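Local coordinates for putative lipoprotein YcdA (Bacillus subtilis subsp. subtilis str. 168, PDB 4R4G) that is of unknown function but is probably a membrane-attached lipoprotein, in which a kinked helix joins an Ig-like domain to a second domain of helices and strands, at residues S12-V17 / K121-T126; V22-P27 / K134-T139; G105-L110 / K128-D133. One frame throughout, in Å; residues are numbered along the deposited sequence.

Contact 1: residues S12-V17 / K121-T126; sequences SDIAQV and KPKSVT
Ser12 and Lys123 bring the two backbones closest, with their CA atoms 5.4 Å apart, where the loop ahead of strand 16-25 passes the short, weakly bonded helical turn about 121-123; no backbone hydrogen bond joins the segments. The polar link is made by a side chain instead. Ser12 OG donates to Lys123 O over 2.9 Å, approaching 35° out of the carbonyl plane. With chi1 at 73°, OG sits between its own backbone N and carbonyl carbon, and from there it also accepts weak bonds from Ile14 N and Ala15 N. Serine suits this place because one small hydroxyl can serve as donor across the contact and, more weakly, as acceptor within its own loop. The same loop is closed by Ser12 N bonding to Ala15 O.

On one flank, Ile14 lays CD1 against Lys123 CB at 4.0 Å, the two side chains crossing obliquely. Lysine offers its aliphatic base here, while its extended chain carries NZ away to Ser116 O and Gly118 O. On the other flank, Val17 and Val125 meet through their CG2 methyls at 3.7 Å; their side chains pass alongside, running in opposite senses. Val17 belongs to strand 16-25 and Val125 to strand 125-130, which lie in different sheets of the Ig-like domain, so this pair packs sheet against sheet; Tyr112 also touches Val17. Beta-branched valines fit both the extended backbone and the buried interior between the sheets.

The chemistry therefore changes along the contact: buried valine methyls pack between the sheets, and beyond them a directional hydroxyl bond ties the loop to the carbonyl of Lys123, with the partly exposed Ile14 packed beside it on the lysine base.

Contact 2: residues V22-P27 / K134-T139; sequences VSYTLP and KKILAT
Tyr24 of strand 16-25 lies against Ile136, Leu137 and Thr139 of helix 134-141, at the end of the Ig-like sandwich nearer the second domain. Strand and helix run nearly side by side, their segment axes 29° from parallel and 6.3 Å apart at closest approach. The helix is consistent with the start of the kinked helical connection between the domains.

Along Tyr24, CB comes 3.8 Å from Thr139 OG1. Chi1 of -68° turns CG to the side opposite the carbonyl carbon. The tyrosine side chain crosses those of Ile136 and Thr139 at about a right angle. CD2 comes 3.2 Å from Ile136 O, which lies oblique to the ring. CE2 rests on Ile136 CG2 at 3.6 Å, with Leu137 CA at the ring edge, 4.1 Å from CE2, and Leu137 CD2 a little farther off. CZ still touches Ile136 CG2. At the tip, OH leaves the helix behind and reaches backbone beyond it, with Gly105 N as a partner. Tyrosine suits the site because its flat ring packs along a helix turn while its hydroxyl reaches polar backbone beyond.

Smaller contacts continue the packing along the strand. Val22 CG1 meets Ile136 CG2 at 4.0 Å, so one isoleucine methyl serves both strand residues, and Ser23 CB lies against Thr139 CG2 at 3.7 Å.

Threonine is apt at 139 because its methyl faces Ser23 while its hydroxyl accepts from the strand; a second bond, from that hydroxyl to Ile136 O, is modelled too short and is doubtful. In the bond across the contact, Tyr24 N donates to Thr139 OG1 over 3.0 Å, almost straight, with an N-H...O angle of 177°.

Contact 3: residues G105-L110 / K128-D133; sequences GKQYEL and KIDGKD
Tyr108 and Ile129 form an antiparallel hydrogen-bonded pair, with Tyr108 N to Ile129 O and Ile129 N to Tyr108 O both at 2.9 Å; the second bond is nearly straight but arrives from above the carbonyl plane. On the inner side of the sheet, Ile129 CG2 meets the edge of the Tyr108 ring at CD2, 3.7 Å away, and Ile129 CD1 reaches Leu110 CB. On the other side, Gln107 NE2 donates to Asp130 OD1 over 2.7 Å from above the carboxylate plane, the glutamine chain bent at chi2 (-48°).

These strands, 107-112 and the outermost 125-130, are neighbours in one sheet of the Ig-like sandwich, and Leu110 faces Ile19 and Val43 of the opposite sheet.

Farther out, Asp130 OD1 also accepts from Lys132 N, from the opposite face to Gln107, making an Asx turn at the start of the type I turn 130-133. Aspartate suits this corner because its short arm can reach both donors. Glycine suits 131 because a side chain would point into Lys106 O and the Tyr108 ring; Gly131 N donates to Lys106 O. Lys106 N in turn bonds Tyr108 OH, which also takes Asp103 O as a partner.

The three contacts follow the Ig-like domain from one end to the other. Contacts 1 and 2 share strand 16-25, but their centres lie 26 Å apart and they do not touch. Contact 3 sits between them, about 20 Å from contact 1 and 11 Å from contact 2, centre to centre. Contacts 1 and 3 share strand 125-130, and Thr126 packs beside Glu109 where they meet. Contacts 2 and 3 are joined through the Tyr24 hydroxyl, with Tyr24 OH 2.8 Å from Gly105 N and equally far from Gly131 O. Past the 130-133 turn, Asp133, at the N-cap position, weakly caps Ile136 N, leading contact 3 directly into contact 2. No active site is known here.

Contact 1: residues S12-V17 / K121-T126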
ATOM      1  N   SER A  12     -27.675 -30.553  -1.708  1.00 87.99           N
ATOM      2  CA  SER A  12     -27.955 -31.831  -2.313  1.00 88.29           C
ATOM      3  C   SER A  12     -28.332 -32.732  -1.143  1.00 98.78           C
ATOM      4  O   SER A  12     -28.295 -32.283   0.011  1.00101.15           O
ATOM      5  CB  SER A  12     -26.762 -32.347  -3.111  1.00 87.42           C
ATOM      6  OG  SER A  12     -25.718 -32.792  -2.263  1.00 93.66           O
ATOM      7  N   ASP A  13     -28.693 -33.980  -1.416  1.00 97.40           N
ATOM      8  CA  ASP A  13     -29.077 -34.914  -0.364  1.00101.04           C
ATOM      9  C   ASP A  13     -27.874 -35.306   0.527  1.00103.97           C
ATOM     10  O   ASP A  13     -28.091 -35.752   1.663  1.00107.19           O
ATOM     11  CB  ASP A  13     -29.760 -36.174  -0.969  1.00103.73           C
ATOM     12  CG  ASP A  13     -29.025 -36.900  -2.102  1.00118.01           C
ATOM     13  OD1 ASP A  13     -28.270 -36.224  -2.868  1.00117.52           O
ATOM     14  OD2 ASP A  13     -29.253 -38.122  -2.269  1.00124.57           O
ATOM     15  N   ILE A  14     -26.620 -35.103   0.035  1.00 95.33           N
ATOM     16  CA  ILE A  14     -25.425 -35.508   0.778  1.00 93.81           C
ATOM     17  C   ILE A  14     -24.663 -34.335   1.434  1.00 94.44           C
ATOM     18  O   ILE A  14     -23.974 -34.581   2.423  1.00 96.60           O
ATOM     19  CB  ILE A  14     -24.477 -36.416  -0.046  1.00 94.18           C
ATOM     20  CG1 ILE A  14     -23.681 -35.664  -1.097  1.00 91.32           C
ATOM     21  CG2 ILE A  14     -25.201 -37.648  -0.621  1.00 93.21           C
ATOM     22  CD1 ILE A  14     -22.495 -36.407  -1.444  1.00 95.68           C
ATOM     23  N   ALA A  15     -24.798 -33.086   0.940  1.00 86.12           N
ATOM     24  CA  ALA A  15     -24.130 -31.934   1.567  1.00 84.72           C
ATOM     25  C   ALA A  15     -24.914 -30.635   1.387  1.00 86.83           C
ATOM     26  O   ALA A  15     -25.697 -30.513   0.446  1.00 84.87           O
ATOM     27  CB  ALA A  15     -22.724 -31.766   1.014  1.00 82.89           C
ATOM     28  N   GLN A  16     -24.708 -29.669   2.304  1.00 84.45           N
ATOM     29  CA  GLN A  16     -25.328 -28.348   2.243  1.00 84.82           C
ATOM     30  C   GLN A  16     -24.236 -27.287   2.271  1.00 86.82           C
ATOM     31  O   GLN A  16     -23.420 -27.261   3.197  1.00 88.45           O
ATOM     32  CB  GLN A  16     -26.354 -28.120   3.372  1.00 90.24           C
ATOM     33  CG  GLN A  16     -27.049 -26.746   3.283  1.00110.96           C
ATOM     34  CD  GLN A  16     -27.686 -26.267   4.565  1.00135.54           C
ATOM     35  OE1 GLN A  16     -28.911 -26.093   4.645  1.00135.82           O
ATOM     36  NE2 GLN A  16     -26.868 -25.990   5.577  1.00123.29           N
ATOM     37  N   VAL A  17     -24.217 -26.413   1.255  1.00 79.25           N
ATOM     38  CA  VAL A  17     -23.198 -25.376   1.170  1.00 77.09           C
ATOM     39  C   VAL A  17     -23.846 -24.014   1.349  1.00 82.85           C
ATOM     40  O   VAL A  17     -24.873 -23.724   0.740  1.00 83.83           O
ATOM     41  CB  VAL A  17     -22.393 -25.471  -0.151  1.00 76.68           C
ATOM     42  CG1 VAL A  17     -21.241 -24.474  -0.184  1.00 74.40           C
ATOM     43  CG2 VAL A  17     -21.875 -26.883  -0.368  1.00 75.54           C
ATOM     44  N   LYS A 121     -22.814 -34.466 -11.060  1.00 66.16           N
ATOM     45  CA  LYS A 121     -23.918 -33.537 -11.307  1.00 65.16           C
ATOM     46  C   LYS A 121     -25.064 -33.623 -10.286  1.00 69.74           C
ATOM     47  O   LYS A 121     -25.438 -32.563  -9.787  1.00 70.19           O
ATOM     48  CB  LYS A 121     -24.463 -33.680 -12.721  1.00 65.77           C
ATOM     49  CG  LYS A 121     -23.515 -33.137 -13.765  1.00 65.62           C
ATOM     50  CD  LYS A 121     -24.267 -32.872 -15.064  1.00 69.12           C
ATOM     51  CE  LYS A 121     -23.480 -32.105 -16.082  1.00 62.56           C
ATOM     52  NZ  LYS A 121     -23.154 -30.723 -15.617  1.00 70.97           N
ATOM     53  N   PRO A 122     -25.619 -34.800  -9.906  1.00 67.87           N
ATOM     54  CA  PRO A 122     -26.739 -34.782  -8.938  1.00 69.23           C
ATOM     55  C   PRO A 122     -26.345 -34.336  -7.512  1.00 75.29           C
ATOM     56  O   PRO A 122     -27.095 -33.585  -6.873  1.00 75.95           O
ATOM     57  CB  PRO A 122     -27.254 -36.234  -8.962  1.00 70.50           C
ATOM     58  CG  PRO A 122     -26.690 -36.840 -10.221  1.00 72.62           C
ATOM     59  CD  PRO A 122     -25.371 -36.180 -10.392  1.00 68.26           C
ATOM     60  N   LYS A 123     -25.161 -34.761  -7.029  1.00 72.46           N
ATOM     61  CA  LYS A 123     -24.665 -34.452  -5.681  1.00 72.84           C
ATOM     62  C   LYS A 123     -24.027 -33.047  -5.583  1.00 74.75           C
ATOM     63  O   LYS A 123     -23.812 -32.583  -4.468  1.00 76.64           O
ATOM     64  CB  LYS A 123     -23.662 -35.542  -5.207  1.00 76.12           C
ATOM     65  CG  LYS A 123     -22.364 -35.646  -6.040  1.00 89.50           C
ATOM     66  CD  LYS A 123     -21.396 -36.788  -5.653  1.00 96.84           C
ATOM     67  CE  LYS A 123     -20.032 -36.529  -6.269  1.00105.63           C
ATOM     68  NZ  LYS A 123     -19.228 -37.757  -6.484  1.00112.81           N
ATOM     69  N   SER A 124     -23.723 -32.382  -6.727  1.00 67.99           N
ATOM     70  CA  SER A 124     -23.064 -31.059  -6.809  1.00 65.37           C
ATOM     71  C   SER A 124     -24.006 -29.856  -6.635  1.00 69.75           C
ATOM     72  O   SER A 124     -25.201 -29.982  -6.850  1.00 70.27           O
ATOM     73  CB  SER A 124     -22.355 -30.914  -8.149  1.00 64.71           C
ATOM     74  OG  SER A 124     -21.226 -31.764  -8.249  1.00 68.23           O
ATOM     75  N   VAL A 125     -23.460 -28.692  -6.228  1.00 67.13           N
ATOM     76  CA  VAL A 125     -24.210 -27.432  -6.101  1.00 68.58           C
ATOM     77  C   VAL A 125     -23.391 -26.329  -6.738  1.00 69.85           C
ATOM     78  O   VAL A 125     -22.162 -26.330  -6.642  1.00 69.06           O
ATOM     79  CB  VAL A 125     -24.728 -27.004  -4.697  1.00 74.95           C
ATOM     80  CG1 VAL A 125     -25.914 -27.843  -4.247  1.00 75.95           C
ATOM     81  CG2 VAL A 125     -23.620 -26.975  -3.654  1.00 75.21           C
ATOM     82  N   THR A 126     -24.088 -25.393  -7.381  1.00 64.17           N
ATOM     83  CA  THR A 126     -23.502 -24.302  -8.111  1.00 63.07           C
ATOM     84  C   THR A 126     -24.124 -22.951  -7.654  1.00 68.49           C
ATOM     85  O   THR A 126     -25.336 -22.842  -7.546  1.00 70.66           O
ATOM     86  CB  THR A 126     -23.631 -24.582  -9.631  1.00 75.74           C
ATOM     87  OG1 THR A 126     -23.139 -23.464 -10.353  1.00 83.31           O
ATOM     88  CG2 THR A 126     -25.064 -24.848 -10.090  1.00 81.04           C
TER

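Contact 2: residues V22-P27 / K134-T139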
ATOM      1  N   VAL A  22     -18.312 -12.796   0.583  1.00 70.99           N
ATOM      2  CA  VAL A  22     -17.629 -12.655  -0.717  1.00 67.22           C
ATOM      3  C   VAL A  22     -16.961 -11.282  -0.774  1.00 74.66           C
ATOM      4  O   VAL A  22     -17.640 -10.250  -0.728  1.00 77.27           O
ATOM      5  CB  VAL A  22     -18.538 -12.883  -1.961  1.00 69.17           C
ATOM      6  CG1 VAL A  22     -17.785 -12.610  -3.255  1.00 66.34           C
ATOM      7  CG2 VAL A  22     -19.116 -14.296  -1.992  1.00 69.23           C
ATOM      8  N   SER A  23     -15.635 -11.263  -0.913  1.00 69.73           N
ATOM      9  CA  SER A  23     -14.903 -10.012  -0.995  1.00 68.92           C
ATOM     10  C   SER A  23     -13.719 -10.123  -1.926  1.00 71.30           C
ATOM     11  O   SER A  23     -13.252 -11.223  -2.218  1.00 70.68           O
ATOM     12  CB  SER A  23     -14.424  -9.593   0.390  1.00 73.43           C
ATOM     13  OG  SER A  23     -13.502 -10.525   0.924  1.00 82.79           O
ATOM     14  N   TYR A  24     -13.246  -8.971  -2.401  1.00 67.63           N
ATOM     15  CA  TYR A  24     -12.042  -8.848  -3.214  1.00 65.22           C
ATOM     16  C   TYR A  24     -10.870  -8.630  -2.283  1.00 68.26           C
ATOM     17  O   TYR A  24     -10.981  -7.904  -1.271  1.00 68.97           O
ATOM     18  CB  TYR A  24     -12.145  -7.685  -4.212  1.00 65.60           C
ATOM     19  CG  TYR A  24     -13.159  -7.871  -5.313  1.00 67.69           C
ATOM     20  CD1 TYR A  24     -12.950  -8.804  -6.329  1.00 68.27           C
ATOM     21  CD2 TYR A  24     -14.278  -7.049  -5.402  1.00 70.40           C
ATOM     22  CE1 TYR A  24     -13.858  -8.945  -7.379  1.00 69.05           C
ATOM     23  CE2 TYR A  24     -15.193  -7.181  -6.449  1.00 72.12           C
ATOM     24  CZ  TYR A  24     -14.982  -8.137  -7.432  1.00 75.29           C
ATOM     25  OH  TYR A  24     -15.869  -8.273  -8.466  1.00 72.30           O
ATOM     26  N   THR A  25      -9.757  -9.284  -2.594  1.00 62.37           N
ATOM     27  CA  THR A  25      -8.535  -9.143  -1.811  1.00 61.95           C
ATOM     28  C   THR A  25      -7.365  -8.959  -2.771  1.00 65.03           C
ATOM     29  O   THR A  25      -7.474  -9.208  -3.984  1.00 61.82           O
ATOM     30  CB  THR A  25      -8.304 -10.340  -0.844  1.00 69.37           C
ATOM     31  OG1 THR A  25      -8.157 -11.567  -1.575  1.00 68.75           O
ATOM     32  CG2 THR A  25      -9.382 -10.475   0.239  1.00 65.91           C
ATOM     33  N   LEU A  26      -6.258  -8.472  -2.226  1.00 63.65           N
ATOM     34  CA  LEU A  26      -5.048  -8.332  -3.000  1.00 63.40           C
ATOM     35  C   LEU A  26      -4.351  -9.648  -2.888  1.00 68.76           C
ATOM     36  O   LEU A  26      -4.406 -10.236  -1.801  1.00 70.14           O
ATOM     37  CB  LEU A  26      -4.150  -7.202  -2.462  1.00 63.65           C
ATOM     38  CG  LEU A  26      -4.517  -5.762  -2.773  1.00 68.29           C
ATOM     39  CD1 LEU A  26      -3.622  -4.858  -2.002  1.00 69.48           C
ATOM     40  CD2 LEU A  26      -4.375  -5.444  -4.260  1.00 67.73           C
ATOM     41  N   PRO A  27      -3.629 -10.107  -3.927  1.00 64.02           N
ATOM     42  CA  PRO A  27      -2.908 -11.379  -3.798  1.00 64.76           C
ATOM     43  C   PRO A  27      -1.828 -11.391  -2.697  1.00 75.45           C
ATOM     44  O   PRO A  27      -1.471 -10.355  -2.114  1.00 77.89           O
ATOM     45  CB  PRO A  27      -2.288 -11.569  -5.185  1.00 65.76           C
ATOM     46  CG  PRO A  27      -2.327 -10.242  -5.834  1.00 69.17           C
ATOM     47  CD  PRO A  27      -3.480  -9.527  -5.279  1.00 64.34           C
ATOM     48  N   LYS A 134     -22.626  -3.922  -5.601  1.00100.31           N
ATOM     49  CA  LYS A 134     -22.109  -2.760  -4.864  1.00100.89           C
ATOM     50  C   LYS A 134     -21.344  -3.171  -3.599  1.00100.49           C
ATOM     51  O   LYS A 134     -20.188  -2.765  -3.453  1.00 97.61           O
ATOM     52  CB  LYS A 134     -23.242  -1.769  -4.523  1.00108.66           C
ATOM     53  CG  LYS A 134     -23.843  -1.041  -5.739  1.00126.80           C
ATOM     54  CD  LYS A 134     -23.286   0.382  -5.928  1.00133.58           C
ATOM     55  CE  LYS A 134     -24.061   1.194  -6.952  1.00142.94           C
ATOM     56  NZ  LYS A 134     -25.441   1.539  -6.501  1.00150.90           N
ATOM     57  N   LYS A 135     -21.957  -4.019  -2.732  1.00 96.24           N
ATOM     58  CA  LYS A 135     -21.348  -4.521  -1.489  1.00 94.50           C
ATOM     59  C   LYS A 135     -19.951  -5.143  -1.768  1.00 95.25           C
ATOM     60  O   LYS A 135     -18.939  -4.693  -1.209  1.00 93.91           O
ATOM     61  CB  LYS A 135     -22.262  -5.555  -0.796  1.00 97.80           C
ATOM     62  CG  LYS A 135     -23.753  -5.178  -0.677  1.00116.50           C
ATOM     63  CD  LYS A 135     -24.586  -6.381  -0.189  1.00129.73           C
ATOM     64  CE  LYS A 135     -26.031  -6.080   0.162  1.00144.82           C
ATOM     65  NZ  LYS A 135     -26.761  -7.299   0.635  1.00150.97           N
ATOM     66  N   ILE A 136     -19.905  -6.134  -2.687  1.00 89.37           N
ATOM     67  CA  ILE A 136     -18.690  -6.859  -3.081  1.00 85.16           C
ATOM     68  C   ILE A 136     -17.636  -5.893  -3.644  1.00 87.27           C
ATOM     69  O   ILE A 136     -16.459  -6.058  -3.328  1.00 85.06           O
ATOM     70  CB  ILE A 136     -18.994  -8.028  -4.068  1.00 85.94           C
ATOM     71  CG1 ILE A 136     -20.050  -8.973  -3.463  1.00 87.53           C
ATOM     72  CG2 ILE A 136     -17.716  -8.798  -4.448  1.00 81.76           C
ATOM     73  CD1 ILE A 136     -20.691  -9.983  -4.424  1.00 92.93           C
ATOM     74  N   LEU A 137     -18.056  -4.898  -4.451  1.00 84.63           N
ATOM     75  CA  LEU A 137     -17.168  -3.902  -5.069  1.00 83.58           C
ATOM     76  C   LEU A 137     -16.529  -2.955  -4.031  1.00 88.01           C
ATOM     77  O   LEU A 137     -15.428  -2.439  -4.261  1.00 85.37           O
ATOM     78  CB  LEU A 137     -17.941  -3.069  -6.104  1.00 85.29           C
ATOM     79  CG  LEU A 137     -18.112  -3.656  -7.493  1.00 88.50           C
ATOM     80  CD1 LEU A 137     -19.104  -2.859  -8.264  1.00 91.03           C
ATOM     81  CD2 LEU A 137     -16.806  -3.640  -8.258  1.00 88.58           C
ATOM     82  N   ALA A 138     -17.235  -2.729  -2.901  1.00 87.23           N
ATOM     83  CA  ALA A 138     -16.800  -1.880  -1.790  1.00 88.01           C
ATOM     84  C   ALA A 138     -15.469  -2.367  -1.218  1.00 89.77           C
ATOM     85  O   ALA A 138     -14.562  -1.566  -0.947  1.00 88.69           O
ATOM     86  CB  ALA A 138     -17.865  -1.874  -0.694  1.00 91.37           C
ATOM     87  N   THR A 139     -15.356  -3.700  -1.080  1.00 84.43           N
ATOM     88  CA  THR A 139     -14.209  -4.402  -0.529  1.00 81.66           C
ATOM     89  C   THR A 139     -12.956  -4.115  -1.375  1.00 81.91           C
ATOM     90  O   THR A 139     -11.887  -3.947  -0.794  1.00 80.31           O
ATOM     91  CB  THR A 139     -14.534  -5.893  -0.387  1.00 88.36           C
ATOM     92  OG1 THR A 139     -14.687  -6.473  -1.679  1.00 92.11           O
ATOM     93  CG2 THR A 139     -15.808  -6.145   0.435  1.00 85.72           C
TER

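Contact 3: residues G105-L110 / K128-D133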
ATOM      1  N   GLY A 105     -15.084  -7.322 -10.926  1.00 67.11           N
ATOM      2  CA  GLY A 105     -16.414  -7.013 -11.430  1.00 68.55           C
ATOM      3  C   GLY A 105     -16.962  -7.912 -12.515  1.00 73.79           C
ATOM      4  O   GLY A 105     -17.716  -7.436 -13.364  1.00 76.72           O
ATOM      5  N   LYS A 106     -16.646  -9.220 -12.483  1.00 67.05           N
ATOM      6  CA  LYS A 106     -17.192 -10.105 -13.504  1.00 65.99           C
ATOM      7  C   LYS A 106     -18.305 -10.992 -12.916  1.00 66.49           C
ATOM      8  O   LYS A 106     -18.721 -10.793 -11.763  1.00 64.54           O
ATOM      9  CB  LYS A 106     -16.088 -10.935 -14.180  1.00 66.54           C
ATOM     10  CG  LYS A 106     -15.012 -10.112 -14.914  1.00 78.62           C
ATOM     11  CD  LYS A 106     -15.508  -9.187 -16.049  1.00 83.91           C
ATOM     12  CE  LYS A 106     -14.380  -8.455 -16.761  1.00 92.94           C
ATOM     13  NZ  LYS A 106     -14.883  -7.439 -17.743  1.00108.66           N
ATOM     14  N   GLN A 107     -18.835 -11.914 -13.733  1.00 61.81           N
ATOM     15  CA  GLN A 107     -19.887 -12.828 -13.295  1.00 61.41           C
ATOM     16  C   GLN A 107     -19.262 -14.164 -12.955  1.00 64.62           C
ATOM     17  O   GLN A 107     -18.749 -14.856 -13.834  1.00 64.16           O
ATOM     18  CB  GLN A 107     -21.001 -12.949 -14.343  1.00 64.07           C
ATOM     19  CG  GLN A 107     -21.756 -11.634 -14.579  1.00 68.27           C
ATOM     20  CD  GLN A 107     -22.195 -10.955 -13.294  1.00 87.53           C
ATOM     21  OE1 GLN A 107     -22.905 -11.539 -12.463  1.00 84.55           O
ATOM     22  NE2 GLN A 107     -21.751  -9.713 -13.090  1.00 77.75           N
ATOM     23  N   TYR A 108     -19.219 -14.485 -11.660  1.00 60.98           N
ATOM     24  CA  TYR A 108     -18.593 -15.716 -11.201  1.00 59.41           C
ATOM     25  C   TYR A 108     -19.627 -16.792 -10.919  1.00 64.04           C
ATOM     26  O   TYR A 108     -20.828 -16.522 -10.815  1.00 65.81           O
ATOM     27  CB  TYR A 108     -17.680 -15.476  -9.972  1.00 59.94           C
ATOM     28  CG  TYR A 108     -16.855 -14.205 -10.092  1.00 61.80           C
ATOM     29  CD1 TYR A 108     -15.854 -14.085 -11.060  1.00 63.30           C
ATOM     30  CD2 TYR A 108     -17.103 -13.108  -9.270  1.00 62.64           C
ATOM     31  CE1 TYR A 108     -15.133 -12.900 -11.212  1.00 64.62           C
ATOM     32  CE2 TYR A 108     -16.368 -11.927  -9.397  1.00 63.20           C
ATOM     33  CZ  TYR A 108     -15.385 -11.828 -10.369  1.00 69.38           C
ATOM     34  OH  TYR A 108     -14.677 -10.663 -10.510  1.00 70.88           O
ATOM     35  N   GLU A 109     -19.145 -18.034 -10.914  1.00 58.19           N
ATOM     36  CA  GLU A 109     -19.899 -19.218 -10.630  1.00 56.38           C
ATOM     37  C   GLU A 109     -19.021 -20.116  -9.803  1.00 59.21           C
ATOM     38  O   GLU A 109     -17.941 -20.492 -10.246  1.00 58.31           O
ATOM     39  CB  GLU A 109     -20.392 -19.892 -11.901  1.00 58.03           C
ATOM     40  CG  GLU A 109     -21.212 -21.141 -11.614  1.00 73.84           C
ATOM     41  CD  GLU A 109     -21.977 -21.746 -12.773  1.00 95.21           C
ATOM     42  OE1 GLU A 109     -23.041 -21.192 -13.140  1.00 86.74           O
ATOM     43  OE2 GLU A 109     -21.554 -22.825 -13.253  1.00 89.82           O
ATOM     44  N   LEU A 110     -19.453 -20.392  -8.562  1.00 55.82           N
ATOM     45  CA  LEU A 110     -18.766 -21.275  -7.643  1.00 54.96           C
ATOM     46  C   LEU A 110     -19.453 -22.616  -7.692  1.00 60.86           C
ATOM     47  O   LEU A 110     -20.672 -22.666  -7.522  1.00 63.38           O
ATOM     48  CB  LEU A 110     -18.771 -20.697  -6.215  1.00 55.48           C
ATOM     49  CG  LEU A 110     -18.050 -21.512  -5.134  1.00 59.21           C
ATOM     50  CD1 LEU A 110     -16.569 -21.325  -5.216  1.00 57.49           C
ATOM     51  CD2 LEU A 110     -18.504 -21.097  -3.758  1.00 62.68           C
ATOM     52  N   LYS A 128     -24.104 -18.526  -8.263  1.00 65.68           N
ATOM     53  CA  LYS A 128     -23.715 -17.390  -9.080  1.00 64.18           C
ATOM     54  C   LYS A 128     -23.340 -16.261  -8.141  1.00 69.95           C
ATOM     55  O   LYS A 128     -23.988 -16.069  -7.101  1.00 71.75           O
ATOM     56  CB  LYS A 128     -24.821 -16.980 -10.051  1.00 66.90           C
ATOM     57  CG  LYS A 128     -25.149 -18.068 -11.061  1.00 61.24           C
ATOM     58  CD  LYS A 128     -26.148 -17.613 -12.064  1.00 60.74           C
ATOM     59  CE  LYS A 128     -26.496 -18.691 -13.070  1.00 69.90           C
ATOM     60  NZ  LYS A 128     -27.644 -18.253 -13.918  1.00 77.01           N
ATOM     61  N   ILE A 129     -22.220 -15.581  -8.452  1.00 64.59           N
ATOM     62  CA  ILE A 129     -21.690 -14.445  -7.701  1.00 63.38           C
ATOM     63  C   ILE A 129     -21.604 -13.245  -8.651  1.00 72.01           C
ATOM     64  O   ILE A 129     -20.912 -13.333  -9.670  1.00 70.53           O
ATOM     65  CB  ILE A 129     -20.321 -14.802  -7.082  1.00 62.10           C
ATOM     66  CG1 ILE A 129     -20.465 -15.898  -6.007  1.00 60.57           C
ATOM     67  CG2 ILE A 129     -19.612 -13.561  -6.555  1.00 60.42           C
ATOM     68  CD1 ILE A 129     -19.157 -16.585  -5.573  1.00 54.85           C
ATOM     69  N   ASP A 130     -22.335 -12.153  -8.351  1.00 73.23           N
ATOM     70  CA  ASP A 130     -22.251 -10.943  -9.170  1.00 74.85           C
ATOM     71  C   ASP A 130     -21.097 -10.082  -8.658  1.00 77.83           C
ATOM     72  O   ASP A 130     -21.178  -9.535  -7.564  1.00 77.45           O
ATOM     73  CB  ASP A 130     -23.568 -10.150  -9.181  1.00 80.23           C
ATOM     74  CG  ASP A 130     -23.519  -8.864  -9.996  1.00 92.37           C
ATOM     75  OD1 ASP A 130     -22.500  -8.629 -10.688  1.00 89.56           O
ATOM     76  OD2 ASP A 130     -24.506  -8.098  -9.956  1.00105.15           O
ATOM     77  N   GLY A 131     -20.037  -9.983  -9.450  1.00 74.07           N
ATOM     78  CA  GLY A 131     -18.865  -9.203  -9.083  1.00 73.91           C
ATOM     79  C   GLY A 131     -19.091  -7.708  -9.149  1.00 83.50           C
ATOM     80  O   GLY A 131     -18.327  -6.943  -8.548  1.00 83.58           O
ATOM     81  N   LYS A 132     -20.132  -7.282  -9.913  1.00 83.63           N
ATOM     82  CA  LYS A 132     -20.526  -5.882 -10.086  1.00 85.85           C
ATOM     83  C   LYS A 132     -21.505  -5.450  -8.971  1.00 93.94           C
ATOM     84  O   LYS A 132     -21.994  -4.322  -9.009  1.00 97.48           O
ATOM     85  CB  LYS A 132     -21.117  -5.624 -11.491  1.00 89.23           C
ATOM     86  CG  LYS A 132     -20.085  -5.087 -12.482  1.00 97.26           C
ATOM     87  CD  LYS A 132     -20.732  -4.301 -13.620  1.00113.40           C
ATOM     88  CE  LYS A 132     -19.915  -3.088 -14.037  1.00129.86           C
ATOM     89  NZ  LYS A 132     -20.714  -2.108 -14.838  1.00138.45           N
ATOM     90  N   ASP A 133     -21.762  -6.327  -7.968  1.00 90.15           N
ATOM     91  CA  ASP A 133     -22.608  -6.030  -6.808  1.00 92.88           C
ATOM     92  C   ASP A 133     -21.899  -4.991  -5.977  1.00 99.42           C
ATOM     93  O   ASP A 133     -20.704  -5.146  -5.705  1.00 96.96           O
ATOM     94  CB  ASP A 133     -22.886  -7.301  -5.990  1.00 94.32           C
ATOM     95  CG  ASP A 133     -23.691  -7.104  -4.720  1.00108.23           C
ATOM     96  OD1 ASP A 133     -23.172  -6.457  -3.785  1.00109.57           O
ATOM     97  OD2 ASP A 133     -24.800  -7.683  -4.623  1.00113.21           O
TER